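Local atomic coordinates of single-stranded DNA-binding protein (Mycobacterium smegmatis, PDB entry 5GQO), a protein that probably binds single-stranded DNA through an OB fold and assembles as a tetramer of identical subunits. Residues T29-I34 with A54-R59; H101-E106 with E119-A124. All blocks are in the same frame, centred on the assembly; numbering follows the deposited sequence.

Contact 1 of 2, residues T29-I34 with A54-R59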
loop_
_atom_site.group_PDB
_atom_site.type_symbol
_atom_site.label_atom_id
_atom_site.label_comp_id
_atom_site.label_asym_id
_atom_site.label_seq_id
_atom_site.Cartn_x
_atom_site.Cartn_y
_atom_site.Cartn_z
ATOM N N THR B 29 -1.260 -5.502 0.243
ATOM C CA THR B 29 -2.177 -5.907 -0.783
ATOM C C THR B 29 -1.475 -6.787 -1.777
ATOM O O THR B 29 -0.372 -6.494 -2.164
ATOM C CB THR B 29 -2.690 -4.754 -1.566
ATOM O OG1 THR B 29 -3.498 -3.919 -0.728
ATOM C CG2 THR B 29 -3.570 -5.301 -2.718
ATOM N N VAL B 30 -2.091 -7.909 -2.141
ATOM C CA VAL B 30 -1.584 -8.745 -3.224
ATOM C C VAL B 30 -2.731 -9.166 -4.143
ATOM O O VAL B 30 -3.833 -9.448 -3.698
ATOM C CB VAL B 30 -0.800 -9.991 -2.720
ATOM C CG1 VAL B 30 -1.678 -10.954 -1.932
ATOM C CG2 VAL B 30 -0.153 -10.731 -3.877
ATOM N N VAL B 31 -2.445 -9.186 -5.425
ATOM C CA VAL B 31 -3.400 -9.619 -6.437
ATOM C C VAL B 31 -2.772 -10.829 -7.159
ATOM O O VAL B 31 -1.621 -10.778 -7.552
ATOM C CB VAL B 31 -3.632 -8.493 -7.454
ATOM C CG1 VAL B 31 -4.439 -9.007 -8.613
ATOM C CG2 VAL B 31 -4.280 -7.284 -6.777
ATOM N N GLY B 32 -3.500 -11.924 -7.302
ATOM C CA GLY B 32 -2.930 -13.095 -7.946
ATOM C C GLY B 32 -3.930 -14.230 -8.036
ATOM O O GLY B 32 -5.067 -14.035 -8.449
ATOM N N ASN B 33 -3.488 -15.411 -7.627
ATOM C CA ASN B 33 -4.259 -16.634 -7.717
ATOM C C ASN B 33 -4.005 -17.497 -6.509
ATOM O O ASN B 33 -2.866 -17.587 -6.046
ATOM C CB ASN B 33 -3.840 -17.423 -8.956
ATOM C CG ASN B 33 -4.247 -16.736 -10.210
ATOM O OD1 ASN B 33 -3.547 -15.860 -10.695
ATOM N ND2 ASN B 33 -5.430 -17.070 -10.705
ATOM N N ILE B 34 -5.049 -18.142 -6.026
ATOM C CA ILE B 34 -4.898 -19.147 -5.012
ATOM C C ILE B 34 -4.254 -20.323 -5.712
ATOM O O ILE B 34 -4.716 -20.716 -6.780
ATOM C CB ILE B 34 -6.256 -19.572 -4.473
ATOM C CG1 ILE B 34 -6.989 -18.359 -3.910
ATOM C CG2 ILE B 34 -6.099 -20.629 -3.399
ATOM C CD1 ILE B 34 -8.365 -18.663 -3.362
ATOM N N ALA B 54 -0.125 -16.872 -5.257
ATOM C CA ALA B 54 0.945 -16.470 -6.165
ATOM C C ALA B 54 0.511 -15.222 -6.875
ATOM O O ALA B 54 -0.639 -15.097 -7.347
ATOM C CB ALA B 54 1.193 -17.533 -7.187
ATOM N N SER B 55 1.423 -14.272 -6.948
ATOM C CA SER B 55 1.114 -13.062 -7.654
ATOM C C SER B 55 1.436 -13.109 -9.126
ATOM O O SER B 55 2.543 -13.483 -9.523
ATOM C CB SER B 55 1.834 -11.889 -7.082
ATOM O OG SER B 55 0.934 -10.803 -7.215
ATOM N N ASN B 56 0.463 -12.593 -9.886
ATOM C CA ASN B 56 0.460 -12.501 -11.357
ATOM C C ASN B 56 1.482 -11.483 -12.007
ATOM O O ASN B 56 1.099 -10.680 -12.878
ATOM C CB ASN B 56 -1.025 -12.293 -11.858
ATOM C CG ASN B 56 -1.619 -10.896 -11.527
ATOM O OD1 ASN B 56 -1.052 -10.098 -10.774
ATOM N ND2 ASN B 56 -2.763 -10.597 -12.127
ATOM N N SER B 57 2.767 -11.551 -11.634
ATOM C CA SER B 57 3.738 -10.591 -12.174
ATOM C C SER B 57 4.115 -11.018 -13.583
ATOM O O SER B 57 3.984 -12.197 -13.933
ATOM C CB SER B 57 4.998 -10.478 -11.331
ATOM O OG SER B 57 5.622 -9.226 -11.600
ATOM N N ARG B 58 4.584 -10.062 -14.376
ATOM C CA ARG B 58 4.748 -10.285 -15.792
ATOM C C ARG B 58 6.121 -9.885 -16.237
ATOM O O ARG B 58 6.578 -8.785 -15.919
ATOM C CB ARG B 58 3.722 -9.480 -16.578
ATOM C CG ARG B 58 2.343 -10.118 -16.641
ATOM C CD ARG B 58 1.261 -9.042 -16.675
ATOM N NE ARG B 58 1.363 -8.121 -17.826
ATOM C CZ ARG B 58 1.639 -6.806 -17.777
ATOM N NH1 ARG B 58 1.863 -6.162 -16.626
ATOM N NH2 ARG B 58 1.689 -6.118 -18.912
ATOM N N ARG B 59 6.761 -10.794 -16.977
ATOM C CA ARG B 59 7.945 -10.467 -17.764
ATOM C C ARG B 59 7.856 -11.028 -19.207
ATOM O O ARG B 59 7.202 -12.036 -19.441
ATOM C CB ARG B 59 9.229 -10.912 -17.037
ATOM C CG ARG B 59 9.336 -12.390 -16.699
ATOM C CD ARG B 59 10.802 -12.804 -16.736
ATOM N NE ARG B 59 11.021 -14.242 -16.540
ATOM C CZ ARG B 59 10.818 -15.197 -17.453
ATOM N NH1 ARG B 59 10.357 -14.912 -18.663
ATOM N NH2 ARG B 59 11.067 -16.465 -17.147
HETATM O O HOH W 1 -0.001 -7.873 -6.451
#
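Ser55 and Val31 meet where the first strand of the OB fold turns a corner at Gly32, passing from its pairing with strand 95-105 to the hairpin of strands 33-43 and 46-55. Ser55 carries the side-chain part of the contact. Ser55 CB lies 3.7 Å from Val31 O and 3.9 Å from Val30 CG2, and Val30 CG2 stands 3.5 Å from Ser55 OG, so one methyl is the apolar neighbour of both side-chain atoms. OG is swung most of the way round from the backbone N (chi1 -145°), which brings it to the carbonyl of Val31; Ser55 OG donates to Val31 O at 2.6 Å, tilted 26° from the carbonyl plane. OG also accepts a hydrogen bond from a water, which in turn takes the N-H of Val31; hydroxyl and water together thus engage both backbone polar groups of this residue just before the bend. A further, weak hydrogen bond links Ser55 OG to Thr26 of the second subunit.

Past the corner the backbones pair directly. Asn33 and Ala54 form an antiparallel hydrogen-bonded pair, with Ala54 N reaching Asn33 O at 2.9 Å. The side-chain amide of Asn33 accepts from Arg131 at OD1 and donates from ND2 to Gly93 O. Gly32 has no side chain and the strands close up beside it, Gly32 CA coming 4.1 Å from Ser55 CA. The carbonyl of Ala54 serves both residues at the bend: Ala54 O accepts the N-H of Asn33 and receives a CA-H...O contact from Gly32 CA at 3.1 Å.

Contact 2 of 2, residues H101-E106 with E119-A124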
loop_
_atom_site.group_PDB
_atom_site.type_symbol
_atom_site.label_atom_id
_atom_site.label_comp_id
_atom_site.label_asym_id
_atom_site.label_seq_id
_atom_site.Cartn_x
_atom_site.Cartn_y
_atom_site.Cartn_z
ATOM N N HIS B 101 -2.684 -7.422 6.559
ATOM C CA HIS B 101 -1.454 -7.016 7.189
ATOM C C HIS B 101 -0.463 -8.122 7.075
ATOM O O HIS B 101 -0.829 -9.280 7.155
ATOM C CB HIS B 101 -1.705 -6.587 8.641
ATOM C CG HIS B 101 -2.650 -5.439 8.751
ATOM N ND1 HIS B 101 -2.252 -4.125 8.609
ATOM C CD2 HIS B 101 -3.975 -5.404 8.986
ATOM C CE1 HIS B 101 -3.295 -3.322 8.734
ATOM N NE2 HIS B 101 -4.346 -4.074 8.989
ATOM N N LEU B 102 0.803 -7.770 6.888
ATOM C CA LEU B 102 1.845 -8.788 6.658
ATOM C C LEU B 102 2.688 -9.104 7.906
ATOM O O LEU B 102 3.004 -8.191 8.667
ATOM C CB LEU B 102 2.758 -8.261 5.551
ATOM C CG LEU B 102 3.712 -9.269 4.916
ATOM C CD1 LEU B 102 2.940 -10.334 4.172
ATOM C CD2 LEU B 102 4.553 -8.486 3.962
ATOM N N TYR B 103 3.058 -10.362 8.083
ATOM C CA TYR B 103 3.693 -10.876 9.325
ATOM C C TYR B 103 4.755 -11.829 8.908
ATOM O O TYR B 103 4.596 -12.479 7.884
ATOM C CB TYR B 103 2.710 -11.683 10.272
ATOM C CG TYR B 103 1.674 -10.779 10.833
ATOM C CD1 TYR B 103 1.996 -9.883 11.885
ATOM C CD2 TYR B 103 0.381 -10.714 10.276
ATOM C CE1 TYR B 103 1.054 -8.968 12.391
ATOM C CE2 TYR B 103 -0.574 -9.787 10.781
ATOM C CZ TYR B 103 -0.229 -8.911 11.828
ATOM O OH TYR B 103 -1.156 -8.009 12.297
ATOM N N THR B 104 5.836 -11.930 9.689
ATOM C CA THR B 104 6.739 -13.074 9.553
ATOM C C THR B 104 6.614 -13.911 10.821
ATOM O O THR B 104 6.639 -13.407 11.938
ATOM C CB THR B 104 8.247 -12.702 9.276
ATOM O OG1 THR B 104 8.546 -11.430 9.799
ATOM C CG2 THR B 104 8.563 -12.597 7.799
ATOM N N ASN B 105 6.562 -15.205 10.613
ATOM C CA ASN B 105 6.556 -16.199 11.665
ATOM C C ASN B 105 7.806 -17.016 11.584
ATOM O O ASN B 105 8.023 -17.648 10.542
ATOM C CB ASN B 105 5.401 -17.128 11.390
ATOM C CG ASN B 105 4.231 -16.873 12.269
ATOM O OD1 ASN B 105 4.180 -15.905 13.044
ATOM N ND2 ASN B 105 3.236 -17.730 12.119
ATOM N N GLU B 106 8.620 -17.001 12.652
ATOM C CA GLU B 106 9.926 -17.698 12.651
ATOM C C GLU B 106 9.798 -19.220 12.899
ATOM O O GLU B 106 10.739 -19.946 12.567
ATOM C CB GLU B 106 10.923 -17.041 13.633
ATOM N N GLU B 119 3.341 -14.308 6.023
ATOM C CA GLU B 119 1.916 -14.585 6.028
ATOM C C GLU B 119 1.105 -13.330 6.099
ATOM O O GLU B 119 1.548 -12.334 6.666
ATOM C CB GLU B 119 1.552 -15.438 7.236
ATOM C CG GLU B 119 2.147 -16.837 7.187
ATOM C CD GLU B 119 1.800 -17.637 8.419
ATOM O OE1 GLU B 119 0.736 -17.391 9.017
ATOM O OE2 GLU B 119 2.604 -18.498 8.798
ATOM N N VAL B 120 -0.092 -13.391 5.538
ATOM C CA VAL B 120 -0.980 -12.275 5.551
ATOM C C VAL B 120 -2.174 -12.534 6.458
ATOM O O VAL B 120 -2.833 -13.568 6.331
ATOM C CB VAL B 120 -1.528 -12.028 4.129
ATOM C CG1 VAL B 120 -2.517 -10.857 4.123
ATOM C CG2 VAL B 120 -0.398 -11.798 3.169
ATOM N N ARG B 121 -2.454 -11.617 7.377
ATOM C CA ARG B 121 -3.723 -11.678 8.095
ATOM C C ARG B 121 -4.694 -10.859 7.271
ATOM O O ARG B 121 -4.696 -9.622 7.368
ATOM C CB ARG B 121 -3.637 -11.096 9.513
ATOM C CG ARG B 121 -4.998 -10.869 10.185
ATOM C CD ARG B 121 -5.048 -11.559 11.517
ATOM N NE ARG B 121 -4.557 -10.695 12.583
ATOM C CZ ARG B 121 -3.574 -11.011 13.457
ATOM N NH1 ARG B 121 -2.911 -12.186 13.447
ATOM N NH2 ARG B 121 -3.263 -10.114 14.375
ATOM N N ALA B 122 -5.543 -11.543 6.509
ATOM C CA ALA B 122 -6.435 -10.855 5.600
ATOM C C ALA B 122 -7.573 -10.194 6.320
ATOM O O ALA B 122 -8.084 -10.709 7.311
ATOM C CB ALA B 122 -6.971 -11.810 4.541
ATOM N N THR B 123 -7.945 -9.040 5.793
ATOM C CA THR B 123 -9.072 -8.214 6.197
ATOM C C THR B 123 -10.183 -8.204 5.144
ATOM O O THR B 123 -11.333 -8.039 5.465
ATOM C CB THR B 123 -8.494 -6.761 6.310
ATOM O OG1 THR B 123 -8.087 -6.535 7.652
ATOM C CG2 THR B 123 -9.464 -5.647 5.874
ATOM N N ALA B 124 -9.815 -8.293 3.871
ATOM C CA ALA B 124 -10.773 -8.369 2.789
ATOM C C ALA B 124 -10.159 -9.214 1.690
ATOM O O ALA B 124 -8.970 -9.140 1.430
ATOM C CB ALA B 124 -11.102 -6.994 2.278
HETATM O O HOH W 2 -4.007 -7.510 11.855
#
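Tyr103 and Arg121 cross on one face of an antiparallel ladder that joins strands 95-105 and 117-122 of the OB-fold barrel. Backbone hydrogen bonds come in two reciprocal pairs, His101 with Arg121 and Tyr103 with Glu119; the longest, His101 N to Arg121 O at 3.1 Å, reaches its carbonyl from 42° above the plane.

Among the polar side chains, Arg121 CB meets the edge of the Tyr103 ring at CE2, 3.6 Å away. Bends at chi2 and chi3 bring one guanidinium face against the CE2 and OH edge of Tyr103, displaced from the ring centre, the two planes 27° apart; Tyr103 CE2 stands 4.2 Å above the centre of the Arg121 guanidinium. A water donates to Tyr103 OH and weakly accepts from Arg121 NE, while Glu25 also binds this hydroxyl. The Glu119 chain is extended beyond CG, and its OE2 comes 3.5 Å from Asn105 ND2; OE1 is bonded to Asn77.

Apolar packing belongs to the opposite face, where Leu102 CD1 lies 3.8 Å from Val120 CG2. Both side chains rest on Phe28 of strand 27-31, and Leu102 also touches Phe28 of the second subunit. Strand 73-79 runs parallel to strand 117-122 along its other edge, pairing with Val120 and Ala122.

Overall arrangement
Contacts 1 and 2 have their centres 16 Å apart and do not touch; their nearest atoms are about 5 Å from each other. Strand 95-105 connects them, since it pairs with strand 27-31, whose last residues belong to contact 1, and itself supplies residues 101-105 to contact 2. Along the chain they follow in series, each joining elements of a beta hairpin. Both reach the second subunit, contact 1 by Val30 packing on its Thr26 and contact 2 by Thr104 OG1 bonding to its Tyr73 N. The calcium site at Pro38, not occupied in this chain, is nearer to contact 1, about 11 Å between the side chains of Asn33 and Pro38; contact 2 lies away from it.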